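Local atomic coordinates of TarM (PDB entry 4X7M), a protein that belongs to the group 1 glycosyltransferase family, whose members adopt the two-domain GT-B fold, and is seen here with UDP bound. Residues Gly322-Met327 with His353-Gly358; Pro329-Asp334 with Ser398-Glu403; Lys388-Phe393 with Met413-Pro418. The protein carries 1 engineered substitution. All coordinates share one frame; numbering follows the deposited sequence.

Contact 1: Gly322-Met327 with His353-Gly358. With UDP (uridine-5'-diphosphate), chain C.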
loop_
_atom_site.group_PDB
_atom_site.type_symbol
_atom_site.label_atom_id
_atom_site.label_comp_id
_atom_site.label_asym_id
_atom_site.label_seq_id
_atom_site.Cartn_x
_atom_site.Cartn_y
_atom_site.Cartn_z
ATOM N N GLY A 322 8.872 -14.182 -18.733
ATOM C CA GLY A 322 8.380 -13.944 -17.386
ATOM C C GLY A 322 7.450 -12.768 -17.185
ATOM O O GLY A 322 7.560 -11.744 -17.857
ATOM N N HIS A 323 6.550 -12.907 -16.212
ATOM C CA HIS A 323 5.580 -11.898 -15.811
ATOM C C HIS A 323 5.340 -12.024 -14.303
ATOM O O HIS A 323 4.793 -13.022 -13.842
ATOM C CB HIS A 323 4.274 -12.039 -16.606
ATOM C CG HIS A 323 3.306 -10.944 -16.293
ATOM N ND1 HIS A 323 3.390 -9.711 -16.908
ATOM C CD2 HIS A 323 2.321 -10.905 -15.373
ATOM C CE1 HIS A 323 2.429 -8.975 -16.371
ATOM N NE2 HIS A 323 1.770 -9.646 -15.433
ATOM N N ILE A 324 5.804 -11.032 -13.536
ATOM C CA ILE A 324 5.670 -10.991 -12.081
ATOM C C ILE A 324 4.893 -9.731 -11.704
ATOM O O ILE A 324 5.424 -8.625 -11.805
ATOM C CB ILE A 324 7.025 -11.089 -11.302
ATOM C CG1 ILE A 324 7.931 -12.195 -11.847
ATOM C CG2 ILE A 324 6.770 -11.271 -9.785
ATOM C CD1 ILE A 324 9.362 -12.167 -11.320
ATOM N N SER A 325 3.659 -9.910 -11.220
ATOM C CA SER A 325 2.822 -8.792 -10.779
ATOM C C SER A 325 1.704 -9.304 -9.891
ATOM O O SER A 325 1.546 -10.518 -9.708
ATOM C CB SER A 325 2.197 -8.107 -11.994
ATOM O OG SER A 325 1.260 -8.975 -12.615
ATOM N N ARG A 326 0.867 -8.376 -9.419
ATOM C CA ARG A 326 -0.383 -8.701 -8.738
ATOM C C ARG A 326 -1.354 -9.019 -9.893
ATOM O O ARG A 326 -1.458 -8.253 -10.860
ATOM C CB ARG A 326 -0.914 -7.487 -7.950
ATOM C CG ARG A 326 -0.000 -6.990 -6.812
ATOM C CD ARG A 326 -0.501 -5.685 -6.190
ATOM N NE ARG A 326 -0.558 -4.601 -7.174
ATOM C CZ ARG A 326 -1.673 -4.027 -7.620
ATOM N NH1 ARG A 326 -2.858 -4.390 -7.138
ATOM N NH2 ARG A 326 -1.612 -3.086 -8.554
ATOM N N MET A 327 -2.014 -10.164 -9.823
ATOM C CA MET A 327 -2.992 -10.615 -10.809
ATOM C C MET A 327 -4.249 -9.715 -10.762
ATOM O O MET A 327 -5.292 -10.171 -10.300
ATOM C CB MET A 327 -3.384 -12.043 -10.472
ATOM C CG MET A 327 -3.243 -12.976 -11.578
ATOM S SD MET A 327 -1.773 -13.910 -11.297
ATOM C CE MET A 327 -2.189 -15.320 -12.112
ATOM N N HIS A 353 5.832 -17.950 -17.888
ATOM C CA HIS A 353 5.808 -18.079 -16.422
ATOM C C HIS A 353 5.201 -16.830 -15.800
ATOM O O HIS A 353 5.823 -15.760 -15.824
ATOM C CB HIS A 353 7.226 -18.307 -15.859
ATOM C CG HIS A 353 7.759 -19.683 -16.049
ATOM N ND1 HIS A 353 7.350 -20.478 -17.097
ATOM C CD2 HIS A 353 8.700 -20.344 -15.337
ATOM C CE1 HIS A 353 8.043 -21.600 -16.985
ATOM N NE2 HIS A 353 8.870 -21.559 -15.944
ATOM N N ILE A 354 3.982 -16.965 -15.251
ATOM C CA ILE A 354 3.269 -15.856 -14.634
ATOM C C ILE A 354 3.157 -16.039 -13.145
ATOM O O ILE A 354 2.439 -16.930 -12.675
ATOM C CB ILE A 354 1.907 -15.510 -15.324
ATOM C CG1 ILE A 354 2.069 -15.294 -16.843
ATOM C CG2 ILE A 354 1.245 -14.281 -14.664
ATOM C CD1 ILE A 354 0.993 -15.891 -17.641
ATOM N N TYR A 355 3.882 -15.177 -12.404
ATOM C CA TYR A 355 3.917 -15.146 -10.947
ATOM C C TYR A 355 2.965 -14.102 -10.422
ATOM O O TYR A 355 2.763 -13.047 -11.059
ATOM C CB TYR A 355 5.340 -14.888 -10.431
ATOM C CG TYR A 355 6.257 -16.066 -10.643
ATOM C CD1 TYR A 355 6.932 -16.239 -11.847
ATOM C CD2 TYR A 355 6.404 -17.046 -9.662
ATOM C CE1 TYR A 355 7.753 -17.344 -12.063
ATOM C CE2 TYR A 355 7.238 -18.146 -9.856
ATOM C CZ TYR A 355 7.908 -18.294 -11.063
ATOM O OH TYR A 355 8.738 -19.370 -11.267
ATOM N N GLY A 356 2.384 -14.417 -9.273
ATOM C CA GLY A 356 1.456 -13.555 -8.565
ATOM C C GLY A 356 0.134 -14.183 -8.255
ATOM O O GLY A 356 -0.137 -15.324 -8.644
ATOM N N GLU A 357 -0.685 -13.404 -7.542
ATOM C CA GLU A 357 -2.068 -13.714 -7.166
ATOM C C GLU A 357 -2.978 -12.486 -7.161
ATOM O O GLU A 357 -2.478 -11.347 -7.105
ATOM C CB GLU A 357 -2.195 -14.592 -5.912
ATOM C CG GLU A 357 -1.503 -14.121 -4.666
ATOM C CD GLU A 357 -1.096 -15.294 -3.798
ATOM O OE1 GLU A 357 -1.116 -16.445 -4.301
ATOM O OE2 GLU A 357 -0.691 -15.056 -2.634
ATOM N N GLY A 358 -4.278 -12.729 -7.345
ATOM C CA GLY A 358 -5.294 -11.683 -7.386
ATOM C C GLY A 358 -6.587 -12.080 -8.061
ATOM O O GLY A 358 -6.739 -13.216 -8.526
HETATM N N1 UDP C . 5.705 -9.083 -6.596
HETATM C C2 UDP C . 6.343 -10.140 -5.958
HETATM N N3 UDP C . 5.767 -11.376 -6.167
HETATM C C4 UDP C . 4.602 -11.648 -6.869
HETATM C C5 UDP C . 3.959 -10.497 -7.430
HETATM C C6 UDP C . 4.525 -9.281 -7.295
HETATM O O2 UDP C . 7.272 -9.993 -5.179
HETATM O O4 UDP C . 4.203 -12.820 -6.974
HETATM C "C1'" UDP C . 6.342 -7.725 -6.576
HETATM C "C2'" UDP C . 7.360 -7.469 -7.686
HETATM O "O2'" UDP C . 8.649 -8.003 -7.422
HETATM C "C3'" UDP C . 7.405 -5.940 -7.664
HETATM C "C4'" UDP C . 5.951 -5.565 -7.390
HETATM O "O4'" UDP C . 5.345 -6.738 -6.785
HETATM O "O3'" UDP C . 8.202 -5.436 -6.596
HETATM C "C5'" UDP C . 5.154 -5.087 -8.582
HETATM O "O5'" UDP C . 5.590 -3.772 -9.045
HETATM P PA UDP C . 4.827 -2.908 -10.170
HETATM O O1A UDP C . 5.129 -3.412 -11.533
HETATM O O2A UDP C . 5.170 -1.408 -10.102
HETATM O O3A UDP C . 3.294 -3.064 -9.918
HETATM P PB UDP C . 2.266 -2.788 -8.720
HETATM O O1B UDP C . 0.946 -2.446 -9.397
HETATM O O2B UDP C . 2.175 -4.040 -7.846
HETATM O O3B UDP C . 2.706 -1.654 -7.896
HETATM O O HOH W 1 0.634 -11.308 -6.514
#

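Contact 2: Pro329-Asp334 with Ser398-Glu403. With UDP (uridine-5'-diphosphate), chain C.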
loop_
_atom_site.group_PDB
_atom_site.type_symbol
_atom_site.label_atom_id
_atom_site.label_comp_id
_atom_site.label_asym_id
_atom_site.label_seq_id
_atom_site.Cartn_x
_atom_site.Cartn_y
_atom_site.Cartn_z
ATOM N N PRO A 329 -6.915 -6.467 -12.842
ATOM C CA PRO A 329 -7.349 -6.051 -14.204
ATOM C C PRO A 329 -6.480 -5.062 -14.981
ATOM O O PRO A 329 -6.366 -5.250 -16.181
ATOM C CB PRO A 329 -8.770 -5.522 -13.994
ATOM C CG PRO A 329 -9.243 -6.212 -12.749
ATOM C CD PRO A 329 -8.016 -6.301 -11.866
ATOM N N THR A 330 -5.860 -4.043 -14.333
ATOM C CA THR A 330 -5.010 -3.015 -15.012
ATOM C C THR A 330 -3.765 -3.604 -15.715
ATOM O O THR A 330 -3.292 -3.021 -16.701
ATOM C CB THR A 330 -4.601 -1.876 -14.054
ATOM O OG1 THR A 330 -3.933 -2.443 -12.924
ATOM C CG2 THR A 330 -5.770 -1.033 -13.571
ATOM N N LYS A 331 -3.246 -4.762 -15.194
ATOM C CA LYS A 331 -2.095 -5.537 -15.690
ATOM C C LYS A 331 -2.375 -6.217 -17.016
ATOM O O LYS A 331 -1.438 -6.586 -17.730
ATOM C CB LYS A 331 -1.683 -6.602 -14.659
ATOM C CG LYS A 331 -1.202 -6.025 -13.328
ATOM C CD LYS A 331 0.032 -5.172 -13.491
ATOM C CE LYS A 331 0.564 -4.631 -12.201
ATOM N NZ LYS A 331 1.669 -3.662 -12.474
ATOM N N ARG A 332 -3.684 -6.405 -17.328
ATOM C CA ARG A 332 -4.247 -7.028 -18.529
ATOM C C ARG A 332 -3.618 -8.365 -18.845
ATOM O O ARG A 332 -3.085 -8.573 -19.937
ATOM C CB ARG A 332 -4.229 -6.077 -19.741
ATOM C CG ARG A 332 -5.034 -4.787 -19.587
ATOM C CD ARG A 332 -6.536 -4.923 -19.360
ATOM N NE ARG A 332 -7.207 -5.778 -20.347
ATOM C CZ ARG A 332 -7.716 -5.347 -21.498
ATOM N NH1 ARG A 332 -7.606 -4.069 -21.847
ATOM N NH2 ARG A 332 -8.314 -6.193 -22.321
ATOM N N ILE A 333 -3.678 -9.281 -17.897
ATOM C CA ILE A 333 -3.132 -10.630 -18.092
ATOM C C ILE A 333 -3.902 -11.391 -19.208
ATOM O O ILE A 333 -3.332 -12.271 -19.861
ATOM C CB ILE A 333 -2.882 -11.382 -16.751
ATOM C CG1 ILE A 333 -1.911 -10.563 -15.867
ATOM C CG2 ILE A 333 -2.300 -12.791 -16.982
ATOM C CD1 ILE A 333 -2.101 -10.673 -14.416
ATOM N N ASP A 334 -5.149 -10.929 -19.523
ATOM C CA ASP A 334 -5.962 -11.455 -20.619
ATOM C C ASP A 334 -5.261 -11.189 -21.945
ATOM O O ASP A 334 -5.225 -12.077 -22.794
ATOM C CB ASP A 334 -7.387 -10.860 -20.597
ATOM C CG ASP A 334 -7.503 -9.358 -20.863
ATOM O OD1 ASP A 334 -6.791 -8.567 -20.177
ATOM O OD2 ASP A 334 -8.303 -8.972 -21.761
ATOM N N SER A 398 5.184 -7.038 -20.431
ATOM C CA SER A 398 4.176 -6.215 -19.758
ATOM C C SER A 398 3.035 -5.843 -20.723
ATOM O O SER A 398 3.269 -5.204 -21.752
ATOM C CB SER A 398 4.810 -4.979 -19.150
ATOM O OG SER A 398 3.840 -4.031 -18.745
ATOM N N THR A 399 1.806 -6.294 -20.403
ATOM C CA THR A 399 0.593 -5.957 -21.165
ATOM C C THR A 399 -0.198 -4.912 -20.408
ATOM O O THR A 399 -1.295 -4.557 -20.818
ATOM C CB THR A 399 -0.289 -7.179 -21.435
ATOM O OG1 THR A 399 -0.470 -7.942 -20.236
ATOM C CG2 THR A 399 0.229 -8.017 -22.559
ATOM N N SER A 400 0.344 -4.442 -19.289
ATOM C CA SER A 400 -0.292 -3.467 -18.414
ATOM C C SER A 400 -0.692 -2.207 -19.183
ATOM O O SER A 400 0.056 -1.754 -20.053
ATOM C CB SER A 400 0.627 -3.135 -17.246
ATOM O OG SER A 400 -0.078 -2.395 -16.268
ATOM N N GLN A 401 -1.902 -1.685 -18.893
ATOM C CA GLN A 401 -2.504 -0.509 -19.545
ATOM C C GLN A 401 -2.264 0.769 -18.768
ATOM O O GLN A 401 -2.250 1.857 -19.355
ATOM C CB GLN A 401 -4.015 -0.705 -19.689
ATOM C CG GLN A 401 -4.420 -1.726 -20.722
ATOM C CD GLN A 401 -3.770 -1.466 -22.054
ATOM O OE1 GLN A 401 -3.955 -0.392 -22.642
ATOM N NE2 GLN A 401 -2.990 -2.434 -22.550
ATOM N N TYR A 402 -2.139 0.646 -17.438
ATOM C CA TYR A 402 -1.968 1.798 -16.557
ATOM C C TYR A 402 -0.827 1.535 -15.614
ATOM O O TYR A 402 -0.712 0.409 -15.108
ATOM C CB TYR A 402 -3.263 2.097 -15.785
ATOM C CG TYR A 402 -4.481 2.164 -16.667
ATOM C CD1 TYR A 402 -4.777 3.319 -17.398
ATOM C CD2 TYR A 402 -5.318 1.062 -16.818
ATOM C CE1 TYR A 402 -5.874 3.372 -18.250
ATOM C CE2 TYR A 402 -6.425 1.112 -17.659
ATOM C CZ TYR A 402 -6.703 2.272 -18.367
ATOM O OH TYR A 402 -7.789 2.328 -19.210
ATOM N N GLU A 403 0.001 2.585 -15.347
ATOM C CA GLU A 403 1.174 2.543 -14.467
ATOM C C GLU A 403 1.622 3.965 -14.097
ATOM O O GLU A 403 1.354 4.905 -14.837
ATOM C CB GLU A 403 2.314 1.847 -15.232
ATOM C CG GLU A 403 3.045 0.773 -14.479
ATOM C CD GLU A 403 2.311 -0.529 -14.246
ATOM O OE1 GLU A 403 1.952 -1.184 -15.248
ATOM O OE2 GLU A 403 2.161 -0.933 -13.072
HETATM N N1 UDP C . 5.705 -9.083 -6.596
HETATM C C2 UDP C . 6.343 -10.140 -5.958
HETATM N N3 UDP C . 5.767 -11.376 -6.167
HETATM C C4 UDP C . 4.602 -11.648 -6.869
HETATM C C5 UDP C . 3.959 -10.497 -7.430
HETATM C C6 UDP C . 4.525 -9.281 -7.295
HETATM O O2 UDP C . 7.272 -9.993 -5.179
HETATM O O4 UDP C . 4.203 -12.820 -6.974
HETATM C "C1'" UDP C . 6.342 -7.725 -6.576
HETATM C "C2'" UDP C . 7.360 -7.469 -7.686
HETATM O "O2'" UDP C . 8.649 -8.003 -7.422
HETATM C "C3'" UDP C . 7.405 -5.940 -7.664
HETATM C "C4'" UDP C . 5.951 -5.565 -7.390
HETATM O "O4'" UDP C . 5.345 -6.738 -6.785
HETATM O "O3'" UDP C . 8.202 -5.436 -6.596
HETATM C "C5'" UDP C . 5.154 -5.087 -8.582
HETATM O "O5'" UDP C . 5.590 -3.772 -9.045
HETATM P PA UDP C . 4.827 -2.908 -10.170
HETATM O O1A UDP C . 5.129 -3.412 -11.533
HETATM O O2A UDP C . 5.170 -1.408 -10.102
HETATM O O3A UDP C . 3.294 -3.064 -9.918
HETATM P PB UDP C . 2.266 -2.788 -8.720
HETATM O O1B UDP C . 0.946 -2.446 -9.397
HETATM O O2B UDP C . 2.175 -4.040 -7.846
HETATM O O3B UDP C . 2.706 -1.654 -7.896
HETATM O O HOH W 2 -1.367 -1.515 -13.439
#

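Contact 3: Lys388-Phe393 with Met413-Pro418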
loop_
_atom_site.group_PDB
_atom_site.type_symbol
_atom_site.label_atom_id
_atom_site.label_comp_id
_atom_site.label_asym_id
_atom_site.label_seq_id
_atom_site.Cartn_x
_atom_site.Cartn_y
_atom_site.Cartn_z
ATOM N N LYS A 388 15.039 -14.003 -7.713
ATOM C CA LYS A 388 15.472 -15.361 -8.059
ATOM C C LYS A 388 14.711 -15.865 -9.283
ATOM O O LYS A 388 15.323 -16.442 -10.172
ATOM C CB LYS A 388 15.304 -16.345 -6.884
ATOM C CG LYS A 388 16.374 -17.460 -6.851
ATOM C CD LYS A 388 16.101 -18.652 -7.799
ATOM C CE LYS A 388 17.364 -19.406 -8.162
ATOM N NZ LYS A 388 17.142 -20.385 -9.263
ATOM N N CYS A 389 13.393 -15.638 -9.336
ATOM C CA CYS A 389 12.545 -16.033 -10.465
ATOM C C CYS A 389 13.071 -15.437 -11.771
ATOM O O CYS A 389 13.117 -16.127 -12.786
ATOM C CB CYS A 389 11.093 -15.630 -10.221
ATOM S SG CYS A 389 10.363 -16.348 -8.729
ATOM N N LEU A 390 13.502 -14.165 -11.713
ATOM C CA LEU A 390 14.040 -13.408 -12.828
ATOM C C LEU A 390 15.248 -14.034 -13.485
ATOM O O LEU A 390 15.362 -13.955 -14.699
ATOM C CB LEU A 390 14.306 -11.938 -12.442
ATOM C CG LEU A 390 13.076 -11.010 -12.423
ATOM C CD1 LEU A 390 13.365 -9.751 -11.638
ATOM C CD2 LEU A 390 12.619 -10.668 -13.817
ATOM N N GLU A 391 16.120 -14.697 -12.704
ATOM C CA GLU A 391 17.317 -15.408 -13.201
ATOM C C GLU A 391 16.917 -16.395 -14.302
ATOM O O GLU A 391 17.548 -16.439 -15.359
ATOM C CB GLU A 391 18.015 -16.193 -12.071
ATOM C CG GLU A 391 18.536 -15.342 -10.921
ATOM C CD GLU A 391 19.185 -16.063 -9.753
ATOM O OE1 GLU A 391 19.920 -17.051 -9.988
ATOM O OE2 GLU A 391 19.000 -15.604 -8.601
ATOM N N ASP A 392 15.795 -17.108 -14.068
ATOM C CA ASP A 392 15.203 -18.141 -14.917
ATOM C C ASP A 392 14.441 -17.668 -16.181
ATOM O O ASP A 392 13.941 -18.515 -16.928
ATOM C CB ASP A 392 14.351 -19.088 -14.046
ATOM C CG ASP A 392 15.097 -19.645 -12.834
ATOM O OD1 ASP A 392 16.286 -20.056 -12.994
ATOM O OD2 ASP A 392 14.499 -19.667 -11.723
ATOM N N PHE A 393 14.397 -16.343 -16.452
ATOM C CA PHE A 393 13.698 -15.808 -17.620
ATOM C C PHE A 393 14.670 -15.351 -18.720
ATOM O O PHE A 393 15.753 -14.857 -18.409
ATOM C CB PHE A 393 12.785 -14.619 -17.224
ATOM C CG PHE A 393 11.744 -14.805 -16.142
ATOM C CD1 PHE A 393 11.204 -16.065 -15.873
ATOM C CD2 PHE A 393 11.259 -13.716 -15.431
ATOM C CE1 PHE A 393 10.237 -16.234 -14.888
ATOM C CE2 PHE A 393 10.271 -13.879 -14.464
ATOM C CZ PHE A 393 9.766 -15.137 -14.198
ATOM N N MET A 413 15.020 -5.374 -15.673
ATOM C CA MET A 413 16.111 -4.730 -16.384
ATOM C C MET A 413 17.383 -4.745 -15.566
ATOM O O MET A 413 18.457 -5.007 -16.119
ATOM C CB MET A 413 15.687 -3.322 -16.821
ATOM C CG MET A 413 14.657 -3.348 -17.959
ATOM S SD MET A 413 13.910 -1.749 -18.405
ATOM C CE MET A 413 15.356 -0.917 -19.063
ATOM N N ILE A 414 17.261 -4.520 -14.240
ATOM C CA ILE A 414 18.384 -4.571 -13.287
ATOM C C ILE A 414 19.008 -5.978 -13.316
ATOM O O ILE A 414 20.235 -6.110 -13.328
ATOM C CB ILE A 414 17.939 -4.156 -11.849
ATOM C CG1 ILE A 414 17.485 -2.662 -11.790
ATOM C CG2 ILE A 414 19.014 -4.456 -10.789
ATOM C CD1 ILE A 414 16.489 -2.327 -10.606
ATOM N N SER A 415 18.156 -7.020 -13.411
ATOM C CA SER A 415 18.607 -8.406 -13.447
ATOM C C SER A 415 18.986 -8.889 -14.872
ATOM O O SER A 415 19.112 -10.092 -15.114
ATOM C CB SER A 415 17.647 -9.317 -12.689
ATOM O OG SER A 415 16.621 -9.803 -13.524
ATOM N N LYS A 416 19.254 -7.918 -15.782
ATOM C CA LYS A 416 19.665 -8.116 -17.181
ATOM C C LYS A 416 18.653 -8.879 -18.046
ATOM O O LYS A 416 19.060 -9.611 -18.958
ATOM C CB LYS A 416 21.095 -8.713 -17.302
ATOM C CG LYS A 416 22.220 -7.839 -16.755
ATOM C CD LYS A 416 23.583 -8.239 -17.318
ATOM C CE LYS A 416 24.241 -9.434 -16.648
ATOM N NZ LYS A 416 25.616 -9.679 -17.176
ATOM N N ARG A 417 17.339 -8.675 -17.786
ATOM C CA ARG A 417 16.224 -9.308 -18.509
ATOM C C ARG A 417 15.452 -8.253 -19.297
ATOM O O ARG A 417 14.738 -7.441 -18.687
ATOM C CB ARG A 417 15.287 -10.086 -17.554
ATOM C CG ARG A 417 15.994 -11.061 -16.616
ATOM C CD ARG A 417 16.750 -12.099 -17.399
ATOM N NE ARG A 417 17.481 -13.046 -16.556
ATOM C CZ ARG A 417 18.798 -13.186 -16.576
ATOM N NH1 ARG A 417 19.542 -12.429 -17.370
ATOM N NH2 ARG A 417 19.385 -14.085 -15.804
ATOM N N PRO A 418 15.625 -8.207 -20.647
ATOM C CA PRO A 418 14.945 -7.165 -21.448
ATOM C C PRO A 418 13.430 -7.189 -21.362
ATOM O O PRO A 418 12.831 -8.251 -21.177
ATOM C CB PRO A 418 15.407 -7.452 -22.879
ATOM C CG PRO A 418 15.841 -8.909 -22.869
ATOM C CD PRO A 418 16.442 -9.099 -21.502
#

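Contact 1: Gly322-Met327 with His353-Gly358
At the edge of the His-323 imidazole, close to the ring plane, sits the CG2 methyl of Ile-354, 3.6 Å from CD2. With CG opposite the backbone N (chi1 -175°), the His-323 ring leans forward along its strand, where NE2 makes a weak bond to Ser-325 OG. On the other sheet face the Tyr-355 ring has the His-323 carbonyl O at its edge, and Ile-324 runs alongside, its CG2 3.9 Å from Tyr-355 CB. The Arg-326 guanidinium offers its edge to the diphosphate of UDP: NE bonds O2B at 2.9 Å and NH2 bonds O1B at 2.8 Å, a two-point grip that suits arginine to a phosphate. Parallel strand bonds join the backbones, among them Tyr-355 N to His-323 O at 2.7 Å. Past the strands, Met-327 N still reaches Glu-357 O at 3.0 Å. Glycine suits position 356, since its positive phi and the Ser-325 carbonyl leave no room for a beta carbon; Gly-356 CA lies 3.3 Å from UDP O4. The two strands belong to a beta-alpha-beta unit of the C-terminal Rossmann-like domain; its crossover helix 333-346 covers His-323 and Ile-354, helix 386-391 covers Ile-324 and Tyr-355, and strands 377-381 and 395-398 flank the pair.

Contact 2: Pro329-Asp334 with Ser398-Glu403
Lys-331 reaches Glu-403 because its chain turns at chi2 (-62°) and then runs fully extended, bringing NZ to a syn lone pair of OE2 at 2.8 Å. Ser-400 meets the same carboxylate: chi1 near -169° swings OG away from the Ser-400 N, and the hydroxyl donates to Glu-403 OE1 at 2.6 Å. The site lies beside the UDP diphosphate, in the Rossmann-like C-terminal domain of the GT-B fold. A 3-10 segment, 329-331, leads to Arg-332 at the N-cap position of helix 333-346, and lies against the loop after strand 395-398. The lysine suits its place by bridging two anionic groups, since NZ also bonds UDP O3A at 3.1 Å, an arrangement consistent with Glu-403 positioning the amine beside the diphosphate. Between the backbones, Gln-401 N donates to Thr-330 O at 2.9 Å in an almost straight bond (174°). A small hydroxyl residue fits at Thr-399, whose OG1 lies 2.7 Å from Arg-332 O, with Lys-331 O also near. Arg-332 packs its CG against CG of Gln-401, while its guanidinium grips Asp-334 side-on, NE to OD1 and NH2 to OD2. The Gln-401 amide is held by Asn-443 through OE1, and Tyr-402 bonds Phe-256 N through OH. Water 2 links the segments, 2.8 Å from Thr-330 OG1 and donating to Tyr-402 O at 2.6 Å.

Contact 3: Lys388-Phe393 with Met413-Pro418
Arg-417 joins the two segments by hydrogen bonds from its guanidinium to main-chain carbonyls of Leu-390 and Glu-391. It emerges just after a Schellman motif that closes helix 407-414, in the Rossmann-like C-terminal domain of the GT-B fold; Lys-416, with positive phi, is the C-prime residue, and Arg-417 N reaches back to Ala-412 O. NE donates to Leu-390 O at 3.0 Å, the acceptor lying in the guanidinium plane. Leu-390 O is gripped twice, by Arg-417 NE and by Phe-393 N at 3.1 Å, the two donors coming from opposite faces of the carbonyl plane. NH2 of Arg-417 donates to Glu-391 O, also at 3.0 Å, arriving in the carbonyl plane on a lone pair, although that oxygen is tilted 28° from the plane of the guanidinium. A bend at chi2 (-60°) followed by an extended chi3 lets the side chain reach across. Arginine suits this place because its several N-H groups can serve several carbonyls at once: NH2 also bonds His-314 O, and NH1 makes a weak bond to Lys-416 O. The carbonyls gathered round it would probably favour its positive charge.

Van der Waals packing is slight: Ser-415 OG lies 3.3 Å from Leu-390 CB, its hydrogen bond being made to Ala-412 O. Phe-393 turns away from Arg-417 and packs on strands 320-324 and 351-355, as befits a buried aromatic; over the centre of its ring, 3.5 Å above the plane, sits Cys-389 O.

The three contacts lie in one Rossmann-like domain, and contacts 1 and 2 share UDP. Their centres are about 11 Å apart and their segments alternate along the chain; Arg-326 O packs 3.3 Å from Lys-331 CG, so the arginine and lysine that bond the diphosphate neighbour each other, while contact 1 also meets the uracil ring. Contact 3 stands farther back, its centre about 14 Å from that of contact 1. They touch chiefly at Phe-393, whose CE2 lies 3.5 Å from Gly-322 CA, and also where Cys-389 meets Tyr-355; the Leu-390 side chain is about 7 Å from UDP. Contacts 2 and 3 do not touch, their nearest atoms being about 8 Å apart.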